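Local coordinates for TIR-like domain-containing protein (Prevotella corporis, PDB 7EBD) that belongs to the prokaryotic STING family and holds C2E in a pocket between the two subunits of its dimer, at residues S60-Y65 with V97-P101; L5-A11 with E133-F137; L53-K58 with T102-D108. All coordinates share one frame; numbering follows the deposited sequence.

Contact 1: residues S60-Y65 with V97-P101. With C2E (9,9'-[(2R,3R,3aS,5S,7aR,9R,10R,10aS,12S,14aR)-3,5,10,12-tetrahydroxy-5,12-dioxidooctahydro-2H,7H-difuro[3,2-d:3',2'-j][1,3,7,9,2,8]tetraoxadiphosphacyclododecine-2,9-diyl]bis(2-amino-1,9-dihydro-6H-purin-6-one)), chain E.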
loop_
_atom_site.group_PDB
_atom_site.type_symbol
_atom_site.label_atom_id
_atom_site.label_comp_id
_atom_site.label_asym_id
_atom_site.label_seq_id
_atom_site.Cartn_x
_atom_site.Cartn_y
_atom_site.Cartn_z
ATOM N N SER A 60 14.930 6.596 -0.614
ATOM C CA SER A 60 15.401 6.312 -1.965
ATOM C C SER A 60 14.414 6.826 -3.003
ATOM O O SER A 60 14.814 7.361 -4.044
ATOM C CB SER A 60 15.635 4.812 -2.138
ATOM O OG SER A 60 16.549 4.324 -1.172
ATOM N N ALA A 61 13.116 6.695 -2.725
ATOM C CA ALA A 61 12.105 7.183 -3.657
ATOM C C ALA A 61 12.149 8.700 -3.775
ATOM O O ALA A 61 12.094 9.241 -4.884
ATOM C CB ALA A 61 10.718 6.717 -3.218
HETATM N N MSE A 62 12.253 9.402 -2.649
HETATM C CA MSE A 62 12.344 10.860 -2.660
HETATM C C MSE A 62 13.578 11.336 -3.420
HETATM O O MSE A 62 13.507 12.268 -4.228
HETATM C CB MSE A 62 12.362 11.413 -1.232
HETATM C CG MSE A 62 10.990 11.490 -0.582
HETATM SE SE MSE A 62 11.019 12.229 1.226
HETATM C CE MSE A 62 11.841 10.731 2.163
ATOM N N LEU A 63 14.711 10.679 -3.162
ATOM C CA LEU A 63 15.948 11.043 -3.843
ATOM C C LEU A 63 15.840 10.806 -5.345
ATOM O O LEU A 63 16.264 11.647 -6.145
ATOM C CB LEU A 63 17.119 10.257 -3.255
ATOM C CG LEU A 63 18.522 10.786 -3.549
ATOM C CD1 LEU A 63 18.690 12.202 -3.016
ATOM C CD2 LEU A 63 19.571 9.857 -2.957
ATOM N N PHE A 64 15.267 9.668 -5.746
ATOM C CA PHE A 64 15.107 9.380 -7.167
ATOM C C PHE A 64 14.160 10.372 -7.828
ATOM O O PHE A 64 14.401 10.812 -8.958
ATOM C CB PHE A 64 14.606 7.948 -7.357
ATOM C CG PHE A 64 14.232 7.616 -8.774
ATOM C CD1 PHE A 64 15.207 7.320 -9.711
ATOM C CD2 PHE A 64 12.903 7.587 -9.166
ATOM C CE1 PHE A 64 14.866 7.008 -11.014
ATOM C CE2 PHE A 64 12.556 7.277 -10.469
ATOM C CZ PHE A 64 13.539 6.986 -11.392
ATOM N N TYR A 65 13.075 10.736 -7.141
ATOM C CA TYR A 65 12.128 11.689 -7.708
ATOM C C TYR A 65 12.756 13.066 -7.869
ATOM O O TYR A 65 12.518 13.749 -8.873
ATOM C CB TYR A 65 10.870 11.778 -6.842
ATOM C CG TYR A 65 10.109 10.477 -6.699
ATOM C CD1 TYR A 65 10.256 9.454 -7.627
ATOM C CD2 TYR A 65 9.234 10.278 -5.638
ATOM C CE1 TYR A 65 9.560 8.267 -7.498
ATOM C CE2 TYR A 65 8.532 9.096 -5.501
ATOM C CZ TYR A 65 8.699 8.094 -6.434
ATOM O OH TYR A 65 8.001 6.917 -6.300
ATOM N N VAL A 97 4.967 9.202 -15.790
ATOM C CA VAL A 97 4.743 9.023 -14.363
ATOM C C VAL A 97 5.748 8.005 -13.855
ATOM O O VAL A 97 6.017 7.002 -14.526
ATOM C CB VAL A 97 3.300 8.561 -14.089
ATOM C CG1 VAL A 97 3.054 8.412 -12.597
ATOM C CG2 VAL A 97 2.311 9.529 -14.712
ATOM N N TYR A 98 6.310 8.251 -12.676
ATOM C CA TYR A 98 7.270 7.333 -12.083
ATOM C C TYR A 98 6.801 6.910 -10.699
ATOM O O TYR A 98 6.130 7.668 -9.993
ATOM C CB TYR A 98 8.669 7.965 -11.991
ATOM C CG TYR A 98 9.337 8.203 -13.330
ATOM C CD1 TYR A 98 9.007 9.303 -14.109
ATOM C CD2 TYR A 98 10.307 7.330 -13.806
ATOM C CE1 TYR A 98 9.618 9.522 -15.331
ATOM C CE2 TYR A 98 10.923 7.541 -15.025
ATOM C CZ TYR A 98 10.576 8.638 -15.784
ATOM O OH TYR A 98 11.188 8.848 -16.998
ATOM N N ASP A 99 7.157 5.686 -10.314
ATOM C CA ASP A 99 6.859 5.241 -8.958
ATOM C C ASP A 99 7.866 4.197 -8.507
ATOM O O ASP A 99 8.189 3.270 -9.256
ATOM C CB ASP A 99 5.442 4.672 -8.849
ATOM C CG ASP A 99 5.048 4.377 -7.411
ATOM O OD1 ASP A 99 4.821 5.340 -6.651
ATOM O OD2 ASP A 99 4.978 3.187 -7.037
HETATM N N MSE A 100 8.356 4.363 -7.283
HETATM C CA MSE A 100 9.131 3.335 -6.604
HETATM C C MSE A 100 8.240 2.702 -5.540
HETATM O O MSE A 100 7.758 3.394 -4.643
HETATM C CB MSE A 100 10.399 3.923 -5.981
HETATM C CG MSE A 100 11.252 2.907 -5.241
HETATM SE SE MSE A 100 12.848 3.692 -4.436
HETATM C CE MSE A 100 13.736 4.326 -6.055
ATOM N N PRO A 101 8.008 1.390 -5.650
ATOM C CA PRO A 101 7.021 0.738 -4.776
ATOM C C PRO A 101 7.416 0.755 -3.308
ATOM O O PRO A 101 8.277 -0.022 -2.880
ATOM C CB PRO A 101 6.956 -0.695 -5.323
ATOM C CG PRO A 101 7.578 -0.630 -6.691
ATOM C CD PRO A 101 8.609 0.446 -6.603
HETATM P P1 C2E E . -2.625 -0.707 -0.721
HETATM O O2P C2E E . -3.843 0.182 -0.808
HETATM O O1P C2E E . -3.069 -2.029 -1.287
HETATM O "O5'" C2E E . -1.393 -0.254 -1.703
HETATM C "C5'" C2E E . -0.396 -1.193 -1.962
HETATM C "C4'" C2E E . 0.858 -0.458 -2.515
HETATM O "O4'" C2E E . 0.566 0.121 -3.647
HETATM C "C3'" C2E E . 1.280 0.685 -1.567
HETATM O "O3'" C2E E . 2.162 0.218 -0.659
HETATM C "C2'" C2E E . 1.946 1.681 -2.533
HETATM O "O2'" C2E E . 3.356 1.272 -2.815
HETATM C "C1'" C2E E . 1.250 1.590 -3.638
HETATM N N9 C2E E . 0.242 2.613 -3.680
HETATM C C8 C2E E . -1.019 2.426 -3.264
HETATM N N7 C2E E . -1.622 3.617 -3.468
HETATM C C5 C2E E . -0.734 4.473 -3.991
HETATM C C6 C2E E . -0.841 5.940 -4.425
HETATM O O6 C2E E . -1.866 6.523 -4.319
HETATM N N1 C2E E . 0.301 6.611 -4.960
HETATM C C2 C2E E . 1.553 5.915 -5.092
HETATM N N2 C2E E . 2.715 6.594 -5.635
HETATM N N3 C2E E . 1.657 4.518 -4.679
HETATM C C4 C2E E . 0.461 3.830 -4.126
HETATM P P11 C2E E . 2.333 1.223 0.657
HETATM O O21 C2E E . 2.883 2.601 0.374
HETATM O O11 C2E E . 3.362 0.560 1.541
HETATM O O5A C2E E . 0.900 1.162 1.471
HETATM C C5A C2E E . 0.735 -0.072 2.114
HETATM C C4A C2E E . -0.616 -0.144 2.713
HETATM O O4A C2E E . -0.756 0.765 3.639
HETATM C C3A C2E E . -1.793 0.189 1.562
HETATM O O3A C2E E . -2.156 -1.068 0.825
HETATM C C2A C2E E . -2.757 0.601 2.190
HETATM O O2A C2E E . -3.567 -0.536 2.753
HETATM C C1A C2E E . -2.092 1.430 3.409
HETATM N N91 C2E E . -1.933 2.683 3.066
HETATM C C81 C2E E . -0.858 3.326 2.570
HETATM N N71 C2E E . -1.218 4.611 2.387
HETATM C C51 C2E E . -2.485 4.741 2.768
HETATM C C61 C2E E . -3.415 5.952 2.790
HETATM O O61 C2E E . -3.022 7.003 2.419
HETATM N N11 C2E E . -4.758 5.815 3.257
HETATM C C21 C2E E . -5.233 4.532 3.706
HETATM N N21 C2E E . -6.598 4.391 4.179
HETATM N N31 C2E E . -4.342 3.378 3.683
HETATM C C41 C2E E . -2.941 3.531 3.197
HETATM O O HOH W 1 6.009 6.097 -4.273
#
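Helix 57-67 lies against the end of strand 94-99 through Y65 and M100, just behind the C2E pocket. The backbone N-H of M100 points almost straight at Y65 OH. This hydrogen bond is 2.8 Å long from M100 N to Y65 OH, with an angle of 168° at the hydrogen. The N atom comes to the edge of the phenol ring, near its plane. Y65 has CG anti to its own carbonyl carbon (chi1 -61°), which carries the phenol across to the strand end. The hydroxyl also donates to a water, 3.0 Å from Y65 OH. That water donates in turn to D99 OD1 at 2.8 Å and, in a longer bond, to M100 O. The hydroxyl is therefore gripped twice.

In the STING fold this helix packs against the mixed sheet at strands 84-91 and 94-99, and its local axis runs roughly antiparallel to strand 94-99 (154°). D99 points the other way, into the ligand site. Its OD1 accepts from N2 of C2E at 2.7 Å, while OD2 is bonded to Y14 OH of helix 6-28. Y65 is thus a second-shell residue, tied through the water to the carboxylate oxygen that meets the ligand.

The apolar half is carried by selenomethionine M100. Its chain is extended as far as SE and bends only at chi3. M100 SE lies over the first turn of the segment, 3.5 Å from A61 N and 3.8 Å from S60 CB. M100 CE lies beside F64, 3.9 Å from F64 CB. Further along, the F64 and Y98 side chains cross at about a right angle. Y98 CD2 reaches the rim of the F64 ring, 4.0 Å from F64 CE2. The Y98 hydroxyl is bonded to E96.

Contact 2: residues L5-A11 with E133-F137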
loop_
_atom_site.group_PDB
_atom_site.type_symbol
_atom_site.label_atom_id
_atom_site.label_comp_id
_atom_site.label_asym_id
_atom_site.label_seq_id
_atom_site.Cartn_x
_atom_site.Cartn_y
_atom_site.Cartn_z
ATOM N N LEU A 5 5.598 -17.345 -1.794
ATOM C CA LEU A 5 6.616 -16.332 -1.546
ATOM C C LEU A 5 5.962 -15.009 -1.162
ATOM O O LEU A 5 4.973 -14.604 -1.778
ATOM C CB LEU A 5 7.489 -16.131 -2.780
ATOM C CG LEU A 5 8.587 -17.171 -3.007
ATOM C CD1 LEU A 5 9.513 -16.726 -4.120
ATOM C CD2 LEU A 5 9.371 -17.420 -1.727
ATOM N N PRO A 6 6.476 -14.331 -0.134
ATOM C CA PRO A 6 5.884 -13.039 0.249
ATOM C C PRO A 6 6.016 -11.979 -0.830
ATOM O O PRO A 6 5.143 -11.108 -0.937
ATOM C CB PRO A 6 6.661 -12.661 1.518
ATOM C CG PRO A 6 7.935 -13.432 1.435
ATOM C CD PRO A 6 7.593 -14.715 0.744
ATOM N N SER A 7 7.076 -12.033 -1.643
ATOM C CA SER A 7 7.218 -11.084 -2.742
ATOM C C SER A 7 6.090 -11.233 -3.752
ATOM O O SER A 7 5.673 -10.245 -4.366
ATOM C CB SER A 7 8.575 -11.265 -3.424
ATOM O OG SER A 7 8.721 -12.582 -3.924
ATOM N N THR A 8 5.579 -12.451 -3.933
ATOM C CA THR A 8 4.443 -12.660 -4.824
ATOM C C THR A 8 3.215 -11.898 -4.335
ATOM O O THR A 8 2.563 -11.182 -5.107
ATOM C CB THR A 8 4.145 -14.156 -4.934
ATOM O OG1 THR A 8 5.246 -14.820 -5.565
ATOM C CG2 THR A 8 2.880 -14.396 -5.735
ATOM N N VAL A 9 2.887 -12.042 -3.049
ATOM C CA VAL A 9 1.734 -11.343 -2.488
ATOM C C VAL A 9 1.956 -9.837 -2.518
ATOM O O VAL A 9 1.023 -9.060 -2.758
ATOM C CB VAL A 9 1.451 -11.845 -1.060
ATOM C CG1 VAL A 9 0.273 -11.100 -0.456
ATOM C CG2 VAL A 9 1.187 -13.337 -1.075
ATOM N N ILE A 10 3.193 -9.399 -2.268
ATOM C CA ILE A 10 3.506 -7.974 -2.335
ATOM C C ILE A 10 3.266 -7.443 -3.742
ATOM O O ILE A 10 2.686 -6.365 -3.926
ATOM C CB ILE A 10 4.954 -7.725 -1.870
ATOM C CG1 ILE A 10 5.076 -7.939 -0.360
ATOM C CG2 ILE A 10 5.408 -6.326 -2.249
ATOM C CD1 ILE A 10 4.277 -6.958 0.462
ATOM N N ALA A 11 3.704 -8.191 -4.756
ATOM C CA ALA A 11 3.484 -7.774 -6.136
ATOM C C ALA A 11 2.000 -7.726 -6.467
ATOM O O ALA A 11 1.539 -6.799 -7.143
ATOM C CB ALA A 11 4.219 -8.716 -7.088
ATOM N N GLU A 133 14.111 -12.256 -3.951
ATOM C CA GLU A 133 12.820 -11.630 -3.681
ATOM C C GLU A 133 12.530 -10.514 -4.678
ATOM O O GLU A 133 11.400 -10.385 -5.163
ATOM C CB GLU A 133 12.773 -11.103 -2.248
ATOM C CG GLU A 133 12.558 -12.185 -1.200
ATOM C CD GLU A 133 11.167 -12.790 -1.261
ATOM O OE1 GLU A 133 10.251 -12.242 -0.612
ATOM O OE2 GLU A 133 10.987 -13.811 -1.957
HETATM N N MSE A 134 13.538 -9.708 -5.002
HETATM C CA MSE A 134 13.391 -8.646 -5.993
HETATM C C MSE A 134 12.996 -9.188 -7.364
HETATM O O MSE A 134 12.069 -8.681 -8.007
HETATM C CB MSE A 134 14.693 -7.852 -6.119
HETATM C CG MSE A 134 15.037 -7.031 -4.896
HETATM SE SE MSE A 134 13.795 -5.563 -4.634
HETATM C CE MSE A 134 14.875 -4.124 -5.381
ATOM N N ASN A 135 13.712 -10.225 -7.806
ATOM C CA ASN A 135 13.452 -10.798 -9.120
ATOM C C ASN A 135 12.075 -11.441 -9.177
ATOM O O ASN A 135 11.372 -11.315 -10.186
ATOM C CB ASN A 135 14.533 -11.817 -9.475
ATOM C CG ASN A 135 15.900 -11.183 -9.630
ATOM O OD1 ASN A 135 16.016 -10.013 -9.994
ATOM N ND2 ASN A 135 16.946 -11.956 -9.357
ATOM N N ASN A 136 11.661 -12.114 -8.101
ATOM C CA ASN A 136 10.327 -12.702 -8.083
ATOM C C ASN A 136 9.248 -11.627 -8.077
ATOM O O ASN A 136 8.220 -11.770 -8.752
ATOM C CB ASN A 136 10.170 -13.623 -6.875
ATOM C CG ASN A 136 8.836 -14.338 -6.863
ATOM O OD1 ASN A 136 8.600 -15.246 -7.660
ATOM N ND2 ASN A 136 7.951 -13.930 -5.960
ATOM N N PHE A 137 9.458 -10.547 -7.319
ATOM C CA PHE A 137 8.521 -9.429 -7.343
ATOM C C PHE A 137 8.376 -8.879 -8.756
ATOM O O PHE A 137 7.259 -8.683 -9.249
ATOM C CB PHE A 137 8.987 -8.339 -6.373
ATOM C CG PHE A 137 8.173 -7.073 -6.432
ATOM C CD1 PHE A 137 7.046 -6.922 -5.642
ATOM C CD2 PHE A 137 8.546 -6.026 -7.262
ATOM C CE1 PHE A 137 6.301 -5.758 -5.688
ATOM C CE2 PHE A 137 7.803 -4.861 -7.313
ATOM C CZ PHE A 137 6.680 -4.727 -6.523
#
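N136 and S7 make the shortest polar link between 5-11 and 133-137. N136 ND2 donates to S7 OG at 2.6 Å, with S7 OG tilted a little from the amide plane. The bond ties together two helices of the STING domain: helix 6-28, which also packs on the second subunit of the dimer through P6 and I10, crosses helix 124-146 at -40° with local axes 8.4 Å apart. N136 ND2 also donates to T8 OG1 at 2.9 Å; this bond is nearly straight (166°) and lies in the amide plane. Two neighbouring hydroxyls thus hold one amide nitrogen. The other end of the amide, OD1, is bonded to R139, which helps fix its rotation.

S7 OG donates a hydrogen bond to E133 OE2 at 3.2 Å, meeting it from above the carboxylate plane. A weak bond joins S7 N to E133 OE1.

Outside the polar cluster, L5 CD1 lies against the N136 amide and P6 CG against E133 OE1. One turn on from E133, F137 has CG anti to its backbone N (chi1 174°), and its ring reaches helix 6-28. F137 CE1 sits 3.6 Å from I10 CG2, and F137 CD1 is 3.6 Å from A11 CB.

Contact 3: residues L53-K58 with T102-D108. With C2E (9,9'-[(2R,3R,3aS,5S,7aR,9R,10R,10aS,12S,14aR)-3,5,10,12-tetrahydroxy-5,12-dioxidooctahydro-2H,7H-difuro[3,2-d:3',2'-j][1,3,7,9,2,8]tetraoxadiphosphacyclododecine-2,9-diyl]bis(2-amino-1,9-dihydro-6H-purin-6-one)), chain E.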
loop_
_atom_site.group_PDB
_atom_site.type_symbol
_atom_site.label_atom_id
_atom_site.label_comp_id
_atom_site.label_asym_id
_atom_site.label_seq_id
_atom_site.Cartn_x
_atom_site.Cartn_y
_atom_site.Cartn_z
ATOM N N LEU A 53 17.640 -3.138 -1.409
ATOM C CA LEU A 53 16.584 -2.997 -0.409
ATOM C C LEU A 53 17.224 -2.465 0.864
ATOM O O LEU A 53 17.651 -3.216 1.742
ATOM C CB LEU A 53 15.865 -4.320 -0.183
ATOM C CG LEU A 53 14.985 -4.743 -1.357
ATOM C CD1 LEU A 53 14.213 -6.016 -1.044
ATOM C CD2 LEU A 53 14.036 -3.606 -1.721
ATOM N N ASP A 54 17.288 -1.139 0.955
ATOM C CA ASP A 54 17.936 -0.455 2.057
ATOM C C ASP A 54 16.941 -0.226 3.192
ATOM O O ASP A 54 15.778 -0.638 3.132
ATOM C CB ASP A 54 18.558 0.854 1.576
ATOM C CG ASP A 54 17.629 1.645 0.679
ATOM O OD1 ASP A 54 16.599 2.141 1.180
ATOM O OD2 ASP A 54 17.930 1.769 -0.527
ATOM N N THR A 55 17.410 0.444 4.247
ATOM C CA THR A 55 16.600 0.604 5.452
ATOM C C THR A 55 15.328 1.400 5.183
ATOM O O THR A 55 14.277 1.115 5.770
ATOM C CB THR A 55 17.425 1.278 6.549
ATOM O OG1 THR A 55 17.901 2.547 6.082
ATOM C CG2 THR A 55 18.614 0.406 6.927
ATOM N N ASP A 56 15.395 2.397 4.303
ATOM C CA ASP A 56 14.269 3.303 4.074
ATOM C C ASP A 56 14.040 3.463 2.574
ATOM O O ASP A 56 14.782 4.184 1.901
ATOM C CB ASP A 56 14.515 4.653 4.740
ATOM C CG ASP A 56 13.235 5.423 4.986
ATOM O OD1 ASP A 56 12.225 5.141 4.305
ATOM O OD2 ASP A 56 13.235 6.308 5.867
ATOM N N ILE A 57 12.997 2.811 2.059
ATOM C CA ILE A 57 12.687 2.916 0.637
ATOM C C ILE A 57 12.061 4.268 0.320
ATOM O O ILE A 57 12.184 4.768 -0.805
ATOM C CB ILE A 57 11.784 1.747 0.204
ATOM C CG1 ILE A 57 12.517 0.419 0.406
ATOM C CG2 ILE A 57 11.352 1.886 -1.249
ATOM C CD1 ILE A 57 11.751 -0.773 -0.089
ATOM N N LYS A 58 11.404 4.894 1.298
ATOM C CA LYS A 58 10.827 6.215 1.067
ATOM C C LYS A 58 11.907 7.245 0.760
ATOM O O LYS A 58 11.717 8.120 -0.092
ATOM C CB LYS A 58 9.999 6.645 2.278
ATOM C CG LYS A 58 8.633 5.985 2.355
ATOM C CD LYS A 58 7.862 6.441 3.584
ATOM C CE LYS A 58 8.506 5.924 4.865
ATOM N NZ LYS A 58 7.654 6.183 6.061
ATOM N N THR A 102 6.786 1.635 -2.525
ATOM C CA THR A 102 7.058 1.691 -1.094
ATOM C C THR A 102 6.611 0.426 -0.369
ATOM O O THR A 102 7.125 0.132 0.718
ATOM C CB THR A 102 6.376 2.915 -0.482
ATOM O OG1 THR A 102 4.994 2.930 -0.858
ATOM C CG2 THR A 102 7.033 4.189 -0.978
ATOM N N ILE A 103 5.680 -0.334 -0.957
ATOM C CA ILE A 103 5.212 -1.583 -0.365
ATOM C C ILE A 103 6.353 -2.567 -0.143
ATOM O O ILE A 103 6.241 -3.468 0.694
ATOM C CB ILE A 103 4.111 -2.202 -1.253
ATOM C CG1 ILE A 103 3.368 -3.312 -0.505
ATOM C CG2 ILE A 103 4.703 -2.718 -2.560
ATOM C CD1 ILE A 103 2.264 -3.960 -1.313
ATOM N N LEU A 104 7.459 -2.416 -0.875
ATOM C CA LEU A 104 8.601 -3.303 -0.706
ATOM C C LEU A 104 9.258 -3.151 0.658
ATOM O O LEU A 104 10.048 -4.020 1.045
ATOM C CB LEU A 104 9.633 -3.049 -1.807
ATOM C CG LEU A 104 9.226 -3.366 -3.247
ATOM C CD1 LEU A 104 10.236 -2.782 -4.220
ATOM C CD2 LEU A 104 9.091 -4.870 -3.449
ATOM N N SER A 105 8.952 -2.071 1.387
ATOM C CA SER A 105 9.567 -1.824 2.688
ATOM C C SER A 105 9.521 -3.068 3.568
ATOM O O SER A 105 10.558 -3.555 4.037
ATOM C CB SER A 105 8.867 -0.651 3.376
ATOM O OG SER A 105 7.511 -0.963 3.648
ATOM N N GLY A 106 8.318 -3.603 3.781
ATOM C CA GLY A 106 8.176 -4.799 4.597
ATOM C C GLY A 106 9.111 -5.911 4.172
ATOM O O GLY A 106 9.781 -6.528 5.007
ATOM N N ILE A 107 9.186 -6.160 2.859
ATOM C CA ILE A 107 10.091 -7.180 2.331
ATOM C C ILE A 107 11.468 -7.030 2.958
ATOM O O ILE A 107 12.002 -7.971 3.563
ATOM C CB ILE A 107 10.161 -7.096 0.796
ATOM C CG1 ILE A 107 8.865 -7.608 0.166
ATOM C CG2 ILE A 107 11.347 -7.889 0.274
ATOM C CD1 ILE A 107 8.690 -9.111 0.267
ATOM N N ASP A 108 12.036 -5.823 2.867
ATOM C CA ASP A 108 13.346 -5.558 3.449
ATOM C C ASP A 108 13.403 -6.051 4.886
ATOM O O ASP A 108 14.216 -6.919 5.231
ATOM C CB ASP A 108 13.658 -4.061 3.391
ATOM C CG ASP A 108 13.435 -3.473 2.019
ATOM O OD1 ASP A 108 12.841 -4.167 1.169
ATOM O OD2 ASP A 108 13.863 -2.323 1.786
HETATM P P1 C2E E . -2.625 -0.707 -0.721
HETATM O O2P C2E E . -3.843 0.182 -0.808
HETATM O O1P C2E E . -3.069 -2.029 -1.287
HETATM O "O5'" C2E E . -1.393 -0.254 -1.703
HETATM C "C5'" C2E E . -0.396 -1.193 -1.962
HETATM C "C4'" C2E E . 0.858 -0.458 -2.515
HETATM O "O4'" C2E E . 0.566 0.121 -3.647
HETATM C "C3'" C2E E . 1.280 0.685 -1.567
HETATM O "O3'" C2E E . 2.162 0.218 -0.659
HETATM C "C2'" C2E E . 1.946 1.681 -2.533
HETATM O "O2'" C2E E . 3.356 1.272 -2.815
HETATM C "C1'" C2E E . 1.250 1.590 -3.638
HETATM N N9 C2E E . 0.242 2.613 -3.680
HETATM C C8 C2E E . -1.019 2.426 -3.264
HETATM N N7 C2E E . -1.622 3.617 -3.468
HETATM C C5 C2E E . -0.734 4.473 -3.991
HETATM C C6 C2E E . -0.841 5.940 -4.425
HETATM O O6 C2E E . -1.866 6.523 -4.319
HETATM N N1 C2E E . 0.301 6.611 -4.960
HETATM C C2 C2E E . 1.553 5.915 -5.092
HETATM N N2 C2E E . 2.715 6.594 -5.635
HETATM N N3 C2E E . 1.657 4.518 -4.679
HETATM C C4 C2E E . 0.461 3.830 -4.126
HETATM P P11 C2E E . 2.333 1.223 0.657
HETATM O O21 C2E E . 2.883 2.601 0.374
HETATM O O11 C2E E . 3.362 0.560 1.541
HETATM O O5A C2E E . 0.900 1.162 1.471
HETATM C C5A C2E E . 0.735 -0.072 2.114
HETATM C C4A C2E E . -0.616 -0.144 2.713
HETATM O O4A C2E E . -0.756 0.765 3.639
HETATM C C3A C2E E . -1.793 0.189 1.562
HETATM O O3A C2E E . -2.156 -1.068 0.825
HETATM C C2A C2E E . -2.757 0.601 2.190
HETATM O O2A C2E E . -3.567 -0.536 2.753
HETATM C C1A C2E E . -2.092 1.430 3.409
HETATM N N91 C2E E . -1.933 2.683 3.066
HETATM C C81 C2E E . -0.858 3.326 2.570
HETATM N N71 C2E E . -1.218 4.611 2.387
HETATM C C51 C2E E . -2.485 4.741 2.768
HETATM C C61 C2E E . -3.415 5.952 2.790
HETATM O O61 C2E E . -3.022 7.003 2.419
HETATM N N11 C2E E . -4.758 5.815 3.257
HETATM C C21 C2E E . -5.233 4.532 3.706
HETATM N N21 C2E E . -6.598 4.391 4.179
HETATM N N31 C2E E . -4.342 3.378 3.683
HETATM C C41 C2E E . -2.941 3.531 3.197
#
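L53 lies across the carboxylate of D108, the two side chains crossing at about a right angle. L53 CB is 3.3 Å from D108 OD1, and CG is at a similar distance from the same oxygen. The branch then splits around it: both methyls, L53 CD1 and L53 CD2, are 3.2 Å from D108 OD1. L53 CD1 goes on to I107, 3.7 Å from I107 CG2. On the L104 side, L53 CD2 is 4.4 Å from L104 CB. L53 is poorly ordered, so these close approaches are approximate.

The other oxygen of D108 meets I57. I57 CD1 is 3.2 Å from D108 OD2 and also packs on L104 CB, 3.6 Å away. D108 OD2 also lies near D54 O; both are acceptors and D54 is poorly ordered, so that approach is doubtful. The segment 53-58 ends in a helix start, where D56 is the N-cap and its side chain accepts a weak bond from K58 N.

At the other end, K58 CG touches T102 CG2. T102 OG1 sits between its backbone N and carbonyl carbon (chi1 52°) and faces C2E. It accepts from O2' of C2E, 3.0 Å from T102 OG1, and donates to phosphate oxygen O21; this bond is modelled very short, so its length is doubtful. I103 N adds a weak bond to O2'. With T102 of the second subunit also bonded to C2E, this is the two-fold ligand pocket characteristic of a STING dimer.

How the contacts relate
All three contacts are partly buried. Contact 1 lies nearest the centre of the chain, and contact 2 furthest from it. Contacts 1 and 3 share helix 57-67 and both reach C2E, through D99 in one and T102 and I103 in the other. They also meet directly, as S60 OG is probably hydrogen-bonded to D54 OD2. Contact 2 makes no bond to C2E and joins two helices, of which 6-28 also packs on the second subunit. It touches contact 3 where F137 packs on L104 and I10 on I103. Contact 1 combines a water-linked hydroxyl with selenium packing, contact 2 sets a cluster of mostly side-chain hydrogen bonds beside F137 packing, and contact 3 has no hydrogen bond between its segments.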